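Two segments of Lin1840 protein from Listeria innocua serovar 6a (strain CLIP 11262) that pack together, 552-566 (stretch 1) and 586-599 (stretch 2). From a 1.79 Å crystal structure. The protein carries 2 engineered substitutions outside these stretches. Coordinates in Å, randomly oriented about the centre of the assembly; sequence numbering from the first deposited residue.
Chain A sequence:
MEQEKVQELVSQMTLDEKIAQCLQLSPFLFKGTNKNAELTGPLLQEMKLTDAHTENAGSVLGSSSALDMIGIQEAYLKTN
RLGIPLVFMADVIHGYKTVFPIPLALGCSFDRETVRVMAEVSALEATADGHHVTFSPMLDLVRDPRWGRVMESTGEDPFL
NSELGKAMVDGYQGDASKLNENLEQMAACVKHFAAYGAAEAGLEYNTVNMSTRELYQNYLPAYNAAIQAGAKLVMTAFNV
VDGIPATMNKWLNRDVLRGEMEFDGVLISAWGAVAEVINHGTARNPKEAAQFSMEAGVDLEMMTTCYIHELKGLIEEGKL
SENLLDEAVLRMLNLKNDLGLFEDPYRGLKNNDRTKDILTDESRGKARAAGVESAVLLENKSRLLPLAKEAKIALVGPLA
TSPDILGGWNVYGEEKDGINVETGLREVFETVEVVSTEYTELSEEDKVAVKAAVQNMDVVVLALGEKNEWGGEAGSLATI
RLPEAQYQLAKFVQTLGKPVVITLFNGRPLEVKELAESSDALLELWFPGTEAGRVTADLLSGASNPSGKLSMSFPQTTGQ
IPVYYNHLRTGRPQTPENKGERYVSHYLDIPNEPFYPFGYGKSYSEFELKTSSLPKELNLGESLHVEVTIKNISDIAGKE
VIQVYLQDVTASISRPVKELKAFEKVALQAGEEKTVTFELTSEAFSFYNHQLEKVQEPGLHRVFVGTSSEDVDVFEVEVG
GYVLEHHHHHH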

ATOM      1  N   MET A 552      17.386  -4.336  -1.008  1.00  7.38           N
ATOM      2  CA  MET A 552      16.102  -3.704  -1.260  1.00  6.54           C
ATOM      3  C   MET A 552      16.048  -3.228  -2.717  1.00  7.10           C
ATOM      4  O   MET A 552      17.008  -2.661  -3.233  1.00  7.73           O
ATOM      5  N   SER A 553      14.896  -3.407  -3.337  1.00  7.36           N
ATOM      6  CA  SER A 553      14.674  -3.053  -4.747  1.00  6.52           C
ATOM      7  C   SER A 553      14.723  -1.556  -4.940  1.00  6.75           C
ATOM      8  O   SER A 553      14.281  -0.786  -4.059  1.00  8.11           O
ATOM      9  N   PHE A 554      15.318  -1.116  -6.056  1.00  6.82           N
ATOM     10  CA  PHE A 554      15.351   0.302  -6.438  1.00  7.43           C
ATOM     11  C   PHE A 554      14.228   0.536  -7.462  1.00  8.30           C
ATOM     12  O   PHE A 554      14.320   0.064  -8.587  1.00  7.76           O
ATOM     13  N   PRO A 555      13.132   1.246  -7.031  1.00  9.46           N
ATOM     14  CA  PRO A 555      12.061   1.430  -7.984  1.00  7.72           C
ATOM     15  C   PRO A 555      12.398   2.225  -9.211  1.00  5.69           C
ATOM     16  O   PRO A 555      13.262   3.099  -9.248  1.00  7.02           O
ATOM     17  N   GLN A 556      11.621   1.905 -10.260  1.00  7.91           N
ATOM     18  CA  GLN A 556      11.582   2.714 -11.487  1.00  7.48           C
ATOM     19  C   GLN A 556      11.215   4.153 -11.201  1.00  6.52           C
ATOM     20  O   GLN A 556      11.823   5.077 -11.731  1.00  8.90           O
ATOM     21  N   THR A 557      10.181   4.348 -10.396  1.00  5.82           N
ATOM     22  CA  THR A 557       9.669   5.643  -9.993  1.00  6.93           C
ATOM     23  C   THR A 557       8.876   5.433  -8.697  1.00  6.38           C
ATOM     24  O   THR A 557       8.533   4.281  -8.362  1.00  6.47           O
ATOM     25  N   THR A 558       8.593   6.506  -7.965  1.00  6.03           N
ATOM     26  CA  THR A 558       7.908   6.474  -6.675  1.00  5.96           C
ATOM     27  C   THR A 558       6.609   5.651  -6.754  1.00  5.93           C
ATOM     28  O   THR A 558       6.287   4.864  -5.868  1.00  5.44           O
ATOM     29  N   GLY A 559       5.858   5.864  -7.830  1.00  7.17           N
ATOM     30  CA  GLY A 559       4.592   5.183  -8.000  1.00  6.08           C
ATOM     31  C   GLY A 559       4.641   3.691  -8.298  1.00  5.91           C
ATOM     32  O   GLY A 559       3.581   3.065  -8.306  1.00  6.11           O
ATOM     33  N   GLN A 560       5.796   3.111  -8.464  1.00  5.68           N
ATOM     34  CA  GLN A 560       5.946   1.667  -8.533  1.00  6.35           C
ATOM     35  C   GLN A 560       5.861   1.003  -7.132  1.00  5.57           C
ATOM     36  O   GLN A 560       5.762  -0.204  -6.990  1.00  5.27           O
ATOM     37  N   ILE A 561       5.995   1.792  -6.089  1.00  6.22           N
ATOM     38  CA  ILE A 561       6.019   1.285  -4.704  1.00  5.73           C
ATOM     39  C   ILE A 561       4.660   0.701  -4.244  1.00  5.87           C
ATOM     40  O   ILE A 561       3.614   1.351  -4.428  1.00  6.75           O
ATOM     41  N   PRO A 562       4.652  -0.495  -3.641  1.00  6.35           N
ATOM     42  CA  PRO A 562       5.829  -1.305  -3.339  1.00  6.81           C
ATOM     43  C   PRO A 562       6.158  -2.287  -4.431  1.00  7.85           C
ATOM     44  O   PRO A 562       5.219  -2.884  -5.057  1.00  8.07           O
ATOM     45  N   VAL A 563       7.451  -2.428  -4.661  1.00  8.29           N
ATOM     46  CA  VAL A 563       7.981  -3.357  -5.634  1.00  7.94           C
ATOM     47  C   VAL A 563       9.068  -4.191  -4.918  1.00  7.31           C
ATOM     48  O   VAL A 563       9.954  -3.636  -4.232  1.00  8.05           O
ATOM     49  N   TYR A 564       9.022  -5.514  -5.085  1.00  5.77           N
ATOM     50  CA  TYR A 564       9.897  -6.375  -4.331  1.00  6.88           C
ATOM     51  C   TYR A 564      10.027  -7.715  -5.044  1.00  7.86           C
ATOM     52  O   TYR A 564       9.114  -8.073  -5.841  1.00  8.12           O
ATOM     53  N   TYR A 565      11.118  -8.474  -4.795  1.00  8.46           N
ATOM     54  CA  TYR A 565      11.411  -9.633  -5.603  1.00  7.98           C
ATOM     55  C   TYR A 565      10.495 -10.827  -5.290  1.00  6.99           C
ATOM     56  O   TYR A 565      10.184 -11.606  -6.184  1.00  8.67           O
ATOM     57  N   ASN A 566      10.091 -10.965  -4.018  1.00  7.78           N
ATOM     58  CA  ASN A 566       9.262 -12.044  -3.568  1.00  7.59           C
ATOM     59  C   ASN A 566       7.786 -11.816  -3.665  1.00  7.79           C
ATOM     60  O   ASN A 566       6.995 -11.909  -2.703  1.00  9.23           O
ATOM     61  N   HIS A 586       0.424  -5.033 -15.874  1.00  8.87           N
ATOM     62  CA  HIS A 586       1.455  -4.155 -16.258  1.00  9.13           C
ATOM     63  C   HIS A 586       1.043  -2.729 -15.998  1.00  6.97           C
ATOM     64  O   HIS A 586      -0.138  -2.469 -15.744  1.00  6.90           O
ATOM     65  N   TYR A 587       2.006  -1.828 -16.086  1.00  6.48           N
ATOM     66  CA  TYR A 587       1.731  -0.423 -16.117  1.00  6.22           C
ATOM     67  C   TYR A 587       1.816   0.124 -17.570  1.00  6.74           C
ATOM     68  O   TYR A 587       2.661  -0.251 -18.362  1.00  7.81           O
ATOM     69  N   LEU A 588       1.038   1.146 -17.841  1.00  6.70           N
ATOM     70  CA  LEU A 588       1.151   1.818 -19.160  1.00  7.80           C
ATOM     71  C   LEU A 588       2.449   2.633 -19.339  1.00  8.60           C
ATOM     72  O   LEU A 588       2.911   2.791 -20.471  1.00  9.93           O
ATOM     73  N   ASP A 589       3.060   3.107 -18.234  1.00  8.19           N
ATOM     74  CA  ASP A 589       4.059   4.119 -18.281  1.00  9.09           C
ATOM     75  C   ASP A 589       5.439   3.656 -17.796  1.00 10.84           C
ATOM     76  O   ASP A 589       6.383   4.311 -18.079  1.00 11.65           O
ATOM     77  N   ILE A 590       5.551   2.461 -17.194  1.00  9.34           N
ATOM     78  CA  ILE A 590       6.855   1.953 -16.682  1.00  9.08           C
ATOM     79  C   ILE A 590       6.884   0.440 -16.767  1.00  9.65           C
ATOM     80  O   ILE A 590       5.820  -0.206 -16.863  1.00 11.24           O
ATOM     81  N   PRO A 591       8.059  -0.134 -16.755  1.00  8.73           N
ATOM     82  CA  PRO A 591       8.178  -1.592 -16.535  1.00  9.29           C
ATOM     83  C   PRO A 591       7.692  -2.087 -15.199  1.00  8.42           C
ATOM     84  O   PRO A 591       7.652  -1.346 -14.188  1.00 10.03           O
ATOM     85  N   ASN A 592       7.333  -3.367 -15.188  1.00  8.81           N
ATOM     86  CA  ASN A 592       7.007  -4.077 -13.955  1.00  8.30           C
ATOM     87  C   ASN A 592       8.217  -4.273 -13.101  1.00  8.06           C
ATOM     88  O   ASN A 592       8.141  -4.287 -11.848  1.00  9.06           O
ATOM     89  N   GLU A 593       9.349  -4.467 -13.736  1.00  8.47           N
ATOM     90  CA  GLU A 593      10.568  -4.721 -12.980  1.00  9.63           C
ATOM     91  C   GLU A 593      11.030  -3.471 -12.306  1.00  8.02           C
ATOM     92  O   GLU A 593      10.890  -2.395 -12.853  1.00  6.02           O
ATOM     93  N   PRO A 594      11.623  -3.590 -11.086  1.00  8.32           N
ATOM     94  CA  PRO A 594      12.291  -2.446 -10.493  1.00  6.86           C
ATOM     95  C   PRO A 594      13.502  -2.057 -11.361  1.00  7.93           C
ATOM     96  O   PRO A 594      13.936  -2.854 -12.212  1.00  7.51           O
ATOM     97  N   PHE A 595      13.995  -0.841 -11.196  1.00  9.81           N
ATOM     98  CA  PHE A 595      15.157  -0.415 -11.949  1.00  8.53           C
ATOM     99  C   PHE A 595      16.345  -1.320 -11.656  1.00  7.44           C
ATOM    100  O   PHE A 595      17.113  -1.722 -12.541  1.00  6.61           O
ATOM    101  N   TYR A 596      16.540  -1.641 -10.394  1.00  7.82           N
ATOM    102  CA  TYR A 596      17.495  -2.694  -9.997  1.00  7.91           C
ATOM    103  C   TYR A 596      16.857  -3.624  -8.939  1.00  7.14           C
ATOM    104  O   TYR A 596      16.113  -3.163  -8.060  1.00  7.23           O
ATOM    105  N   PRO A 597      17.075  -4.918  -9.075  1.00  7.66           N
ATOM    106  CA  PRO A 597      16.417  -5.895  -8.232  1.00  7.88           C
ATOM    107  C   PRO A 597      17.229  -6.380  -7.046  1.00  7.09           C
ATOM    108  O   PRO A 597      18.398  -6.172  -6.973  1.00  7.53           O
ATOM    109  N   PHE A 598      16.526  -7.087  -6.157  1.00  6.49           N
ATOM    110  CA  PHE A 598      17.064  -7.722  -5.024  1.00  7.16           C
ATOM    111  C   PHE A 598      18.239  -8.645  -5.527  1.00  8.06           C
ATOM    112  O   PHE A 598      18.083  -9.431  -6.466  1.00  9.53           O
ATOM    113  N   GLY A 599      19.332  -8.592  -4.808  1.00  8.08           N
ATOM    114  CA  GLY A 599      20.472  -9.482  -4.983  1.00  7.90           C
ATOM    115  C   GLY A 599      21.404  -9.036  -6.117  1.00  7.69           C
ATOM    116  O   GLY A 599      22.366  -9.694  -6.352  1.00  8.87           O
TER

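Stretches 552-566 and 586-599 bury 835 Å² between them, counting both sides, although neither contains an extended strand. Their backbones are fixed at one antiparallel bridge, between Phe554 and Tyr596, whose CA atoms lie 5.1 Å apart. Phe554 N donates to Tyr596 O at 3.0 Å with an N-H...O angle of 163°; the return bond from Tyr596 N to Phe554 O, at 3.3 Å, is weak. Phe595 N also approaches Phe554 O, at 2.8 Å, but its angle of 122° makes this bond weak despite the short distance.

The side-chain polar contacts centre on two glutamines whose CA-to-CB bonds point sideways while their ends come nearer to the other stretch. Gln556 (chi1 m, chi2 m) folds its amide so that NE2 donates to Glu593 O at 3.0 Å and 157°. Gln560, extended with chi1 and chi2 both t, brings its own NE2 to Glu593 O, also at 3.0 Å, with an angle of 160°. One backbone carbonyl thus accepts from two side chains. Gln560 NE2 additionally lies 2.8 Å from Pro591 O, whereas its 3.2 Å approach to Asn592 O has too poor an angle for a hydrogen bond. The other end of the amide is also used: Gln560 OE1 accepts from Gln556 N at 2.9 Å and 167°, a bond within the first stretch, so both ends of the Gln560 amide are engaged.

Apolar contacts accompany these hydrogen bonds. Ile590 (chi1 p, chi2 t) points toward the first stretch, and its CD1 reaches Gln560 CG at 3.7 Å, Thr557 CG2 at 4.0 Å and Gln556 CB at 4.2 Å, so it packs on the aliphatic parts of both glutamines. Gln556 CD lies 3.8 Å from Pro591 CD. Val563, also pointing toward its partner with chi1 p, places CG2 4.0 Å from Pro594 CD. Pro594 CB lies 4.0 Å from Ser553 CB.

The aromatic contacts differ in geometry. Tyr565 (chi1 p) points toward the second stretch and forms an offset stack with Phe598 (chi1 t): the centroids are 4.5 Å apart, the planes meet at 24°, and Tyr565 CD1 lies 3.5 Å from Phe598 CG. At the bridge, Phe554 (chi1 m) starts toward the second stretch but its end leads away; its CB instead meets the edge of the Tyr596 ring, 4.1 Å from CD2. Gln556 OE1 similarly lies near the plane of the Phe595 ring, 3.8 Å from CD1.

Two waters span gaps that direct contacts leave. Water 1 donates to Ser553 OG at 2.7 Å and accepts from Phe598 N at 2.9 Å, linking two atoms that are themselves 4.0 Å apart. Water 2 donates to Gln560 O at 2.7 Å and to Tyr587 OH at 2.9 Å. Tyr587 (chi1 m) points toward the first stretch, and its OH lies 4.0 Å from Gln560 CA; the water joins this OH to Gln560 O, an atom 4.1 Å from it.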

ATOM      1  CB  MET A 552      15.866  -2.598  -0.271  1.00  7.20           C
ATOM      2  CG  MET A 552      14.435  -2.108  -0.204  1.00  8.26           C
ATOM      3  SD  MET A 552      14.174  -0.891   1.103  1.00  7.90           S
ATOM      4  CE  MET A 552      12.378  -0.842   1.045  1.00  7.92           C
ATOM      5  CB  SER A 553      13.276  -3.588  -5.158  1.00  6.99           C
ATOM      6  OG  SER A 553      13.244  -5.005  -5.142  1.00  6.63           O
ATOM      7  CB  PHE A 554      16.723   0.662  -7.030  1.00  7.50           C
ATOM      8  CG  PHE A 554      17.730   1.074  -5.968  1.00  6.20           C
ATOM      9  CD1 PHE A 554      17.876   0.337  -4.821  1.00  7.81           C
ATOM     10  CD2 PHE A 554      18.445   2.250  -6.082  1.00  7.58           C
ATOM     11  CE1 PHE A 554      18.724   0.736  -3.814  1.00  6.99           C
ATOM     12  CE2 PHE A 554      19.330   2.669  -5.081  1.00  5.97           C
ATOM     13  CZ  PHE A 554      19.480   1.857  -3.960  1.00  6.84           C
ATOM     14  CB  PRO A 555      10.953   2.104  -7.170  1.00  8.01           C
ATOM     15  CG  PRO A 555      11.294   1.830  -5.717  1.00  7.60           C
ATOM     16  CD  PRO A 555      12.798   1.852  -5.752  1.00  8.55           C
ATOM     17  CB  GLN A 556      10.586   2.157 -12.526  1.00  6.99           C
ATOM     18  CG  GLN A 556      10.852   0.771 -13.095  1.00  8.01           C
ATOM     19  CD  GLN A 556      12.004   0.782 -14.128  1.00  8.15           C
ATOM     20  OE1 GLN A 556      12.358   1.811 -14.756  1.00  8.99           O
ATOM     21  NE2 GLN A 556      12.514  -0.393 -14.379  1.00  8.90           N
ATOM     22  CB  THR A 557       8.748   6.232 -11.081  1.00  7.03           C
ATOM     23  OG1 THR A 557       8.436   7.598 -10.819  1.00  7.19           O
ATOM     24  CG2 THR A 557       7.503   5.361 -11.277  1.00  7.67           C
ATOM     25  CB  THR A 558       7.614   7.957  -6.215  1.00  6.46           C
ATOM     26  OG1 THR A 558       8.890   8.575  -5.893  1.00  7.24           O
ATOM     27  CG2 THR A 558       6.766   7.963  -5.025  1.00  6.81           C
ATOM     28  CB  GLN A 560       7.272   1.325  -9.205  1.00  7.62           C
ATOM     29  CG  GLN A 560       7.280  -0.129  -9.731  1.00  6.05           C
ATOM     30  CD  GLN A 560       8.605  -0.529 -10.386  1.00  6.82           C
ATOM     31  OE1 GLN A 560       9.700  -0.175  -9.911  1.00  6.69           O
ATOM     32  NE2 GLN A 560       8.508  -1.164 -11.558  1.00  6.98           N
ATOM     33  CB  ILE A 561       6.476   2.389  -3.754  1.00  6.00           C
ATOM     34  CG1 ILE A 561       7.928   2.786  -4.040  1.00  6.33           C
ATOM     35  CG2 ILE A 561       6.334   1.900  -2.313  1.00  7.01           C
ATOM     36  CD1 ILE A 561       8.344   4.039  -3.282  1.00  6.84           C
ATOM     37  CB  PRO A 562       5.376  -2.150  -2.148  1.00  6.92           C
ATOM     38  CG  PRO A 562       3.893  -2.304  -2.321  1.00  6.78           C
ATOM     39  CD  PRO A 562       3.482  -0.942  -2.827  1.00  5.98           C
ATOM     40  CB  VAL A 563       8.542  -2.635  -6.896  1.00  7.81           C
ATOM     41  CG1 VAL A 563       9.628  -1.627  -6.578  1.00  8.04           C
ATOM     42  CG2 VAL A 563       9.020  -3.683  -7.876  1.00  7.95           C
ATOM     43  CB  TYR A 564       9.382  -6.474  -2.860  1.00  6.83           C
ATOM     44  CG  TYR A 564       7.933  -6.823  -2.720  1.00  6.62           C
ATOM     45  CD1 TYR A 564       7.532  -8.143  -2.682  1.00  7.57           C
ATOM     46  CD2 TYR A 564       6.944  -5.863  -2.704  1.00  6.82           C
ATOM     47  CE1 TYR A 564       6.199  -8.502  -2.540  1.00 10.00           C
ATOM     48  CE2 TYR A 564       5.598  -6.211  -2.591  1.00  9.09           C
ATOM     49  CZ  TYR A 564       5.222  -7.511  -2.483  1.00  9.52           C
ATOM     50  OH  TYR A 564       3.924  -7.831  -2.427  1.00  9.99           O
ATOM     51  CB  TYR A 565      12.888 -10.067  -5.526  1.00  8.78           C
ATOM     52  CG  TYR A 565      13.107 -10.976  -4.320  1.00  7.87           C
ATOM     53  CD1 TYR A 565      13.276 -10.453  -3.048  1.00  8.19           C
ATOM     54  CD2 TYR A 565      13.062 -12.351  -4.462  1.00  6.87           C
ATOM     55  CE1 TYR A 565      13.355 -11.269  -1.964  1.00  7.76           C
ATOM     56  CE2 TYR A 565      13.165 -13.190  -3.400  1.00  8.09           C
ATOM     57  CZ  TYR A 565      13.323 -12.639  -2.150  1.00  8.12           C
ATOM     58  OH  TYR A 565      13.367 -13.506  -1.107  1.00  7.45           O
ATOM     59  CB  ASN A 566       9.732 -12.488  -2.194  1.00  7.75           C
ATOM     60  CG  ASN A 566       9.675 -11.409  -1.172  1.00 10.23           C
ATOM     61  OD1 ASN A 566       9.817 -10.201  -1.421  1.00  8.66           O
ATOM     62  ND2 ASN A 566       9.488 -11.861   0.046  1.00 17.27           N
ATOM     63  CB  HIS A 586       1.810  -4.322 -17.757  1.00 10.12           C
ATOM     64  CG  HIS A 586       0.832  -3.697 -18.724  1.00  9.83           C
ATOM     65  ND1 HIS A 586      -0.464  -4.134 -18.840  1.00 11.34           N
ATOM     66  CD2 HIS A 586       0.973  -2.687 -19.631  1.00 10.81           C
ATOM     67  CE1 HIS A 586      -1.089  -3.415 -19.771  1.00 10.07           C
ATOM     68  NE2 HIS A 586      -0.244  -2.539 -20.273  1.00 10.76           N
ATOM     69  CB  TYR A 587       2.737   0.392 -15.329  1.00  6.88           C
ATOM     70  CG  TYR A 587       2.713   0.187 -13.815  1.00  7.68           C
ATOM     71  CD1 TYR A 587       1.764   0.853 -13.004  1.00  7.57           C
ATOM     72  CD2 TYR A 587       3.636  -0.669 -13.215  1.00  7.55           C
ATOM     73  CE1 TYR A 587       1.771   0.647 -11.627  1.00  8.82           C
ATOM     74  CE2 TYR A 587       3.640  -0.895 -11.863  1.00  7.64           C
ATOM     75  CZ  TYR A 587       2.715  -0.201 -11.066  1.00  9.19           C
ATOM     76  OH  TYR A 587       2.748  -0.419  -9.712  1.00  8.46           O
ATOM     77  CB  LEU A 588      -0.049   2.688 -19.387  1.00  8.48           C
ATOM     78  CG  LEU A 588      -1.433   2.099 -19.385  1.00  7.42           C
ATOM     79  CD1 LEU A 588      -2.421   3.235 -19.615  1.00  9.71           C
ATOM     80  CD2 LEU A 588      -1.568   0.991 -20.426  1.00  9.95           C
ATOM     81  CB  ASP A 589       3.616   5.390 -17.551  1.00  9.75           C
ATOM     82  CG  ASP A 589       3.186   5.181 -16.064  1.00  8.16           C
ATOM     83  OD1 ASP A 589       2.860   4.060 -15.640  1.00  7.47           O
ATOM     84  OD2 ASP A 589       3.205   6.175 -15.316  1.00  9.42           O
ATOM     85  CB  ILE A 590       7.097   2.335 -15.221  1.00  7.51           C
ATOM     86  CG1 ILE A 590       5.997   1.795 -14.312  1.00  6.90           C
ATOM     87  CG2 ILE A 590       7.293   3.844 -15.049  1.00  8.65           C
ATOM     88  CD1 ILE A 590       6.400   1.780 -12.800  1.00  7.93           C
ATOM     89  CB  PRO A 591       9.680  -1.834 -16.671  1.00 10.07           C
ATOM     90  CG  PRO A 591      10.186  -0.645 -17.407  1.00 10.60           C
ATOM     91  CD  PRO A 591       9.390   0.461 -16.806  1.00  9.19           C
ATOM     92  CB  ASN A 592       6.414  -5.469 -14.235  1.00  9.98           C
ATOM     93  CG  ASN A 592       4.959  -5.433 -14.727  1.00 12.36           C
ATOM     94  OD1 ASN A 592       4.470  -4.463 -15.238  1.00 12.19           O
ATOM     95  ND2 ASN A 592       4.308  -6.592 -14.651  1.00 14.93           N
ATOM     96  CB  GLU A 593      11.687  -5.148 -13.923  1.00 12.33           C
ATOM     97  CG  GLU A 593      11.415  -6.502 -14.541  1.00 13.46           C
ATOM     98  CD  GLU A 593      10.499  -6.473 -15.781  1.00 14.56           C
ATOM     99  OE1 GLU A 593      10.079  -5.401 -16.276  1.00 12.03           O
ATOM    100  OE2 GLU A 593      10.149  -7.580 -16.204  1.00 17.82           O
ATOM    101  CB  PRO A 594      12.734  -2.976  -9.100  1.00  6.24           C
ATOM    102  CG  PRO A 594      12.938  -4.432  -9.362  1.00  7.47           C
ATOM    103  CD  PRO A 594      11.867  -4.828 -10.367  1.00  7.91           C
ATOM    104  CB  PHE A 595      15.471   1.060 -11.704  1.00  9.10           C
ATOM    105  CG  PHE A 595      16.475   1.597 -12.687  1.00  9.70           C
ATOM    106  CD1 PHE A 595      16.055   1.893 -13.966  1.00  9.62           C
ATOM    107  CD2 PHE A 595      17.803   1.821 -12.331  1.00  8.01           C
ATOM    108  CE1 PHE A 595      16.937   2.331 -14.893  1.00 11.36           C
ATOM    109  CE2 PHE A 595      18.708   2.282 -13.243  1.00 11.39           C
ATOM    110  CZ  PHE A 595      18.252   2.544 -14.545  1.00 12.43           C
ATOM    111  CB  TYR A 596      18.740  -2.098  -9.305  1.00  9.11           C
ATOM    112  CG  TYR A 596      19.562  -1.098 -10.141  1.00  8.31           C
ATOM    113  CD1 TYR A 596      20.206  -1.525 -11.286  1.00  8.32           C
ATOM    114  CD2 TYR A 596      19.807   0.214  -9.695  1.00  7.94           C
ATOM    115  CE1 TYR A 596      21.006  -0.669 -12.012  1.00  9.44           C
ATOM    116  CE2 TYR A 596      20.633   1.072 -10.397  1.00  8.32           C
ATOM    117  CZ  TYR A 596      21.216   0.627 -11.574  1.00  8.95           C
ATOM    118  OH  TYR A 596      22.062   1.474 -12.310  1.00 10.98           O
ATOM    119  CB  PRO A 597      16.169  -7.049  -9.204  1.00  8.64           C
ATOM    120  CG  PRO A 597      17.425  -7.008 -10.060  1.00  7.97           C
ATOM    121  CD  PRO A 597      17.718  -5.566 -10.253  1.00  7.92           C
ATOM    122  CB  PHE A 598      16.037  -8.579  -4.357  1.00  7.52           C
ATOM    123  CG  PHE A 598      16.544  -9.243  -3.074  1.00  9.36           C
ATOM    124  CD1 PHE A 598      16.501  -8.566  -1.854  1.00  7.34           C
ATOM    125  CD2 PHE A 598      17.085 -10.515  -3.107  1.00  8.80           C
ATOM    126  CE1 PHE A 598      16.960  -9.165  -0.694  1.00  8.58           C
ATOM    127  CE2 PHE A 598      17.564 -11.148  -1.937  1.00  9.23           C
ATOM    128  CZ  PHE A 598      17.488 -10.466  -0.739  1.00  7.84           C
TER
HETATM  129  O   HOH W   1      13.695  -7.139  -6.779  1.00  9.17           O
HETATM  130  O   HOH W   2       4.728  -2.188  -8.558  1.00  9.40           O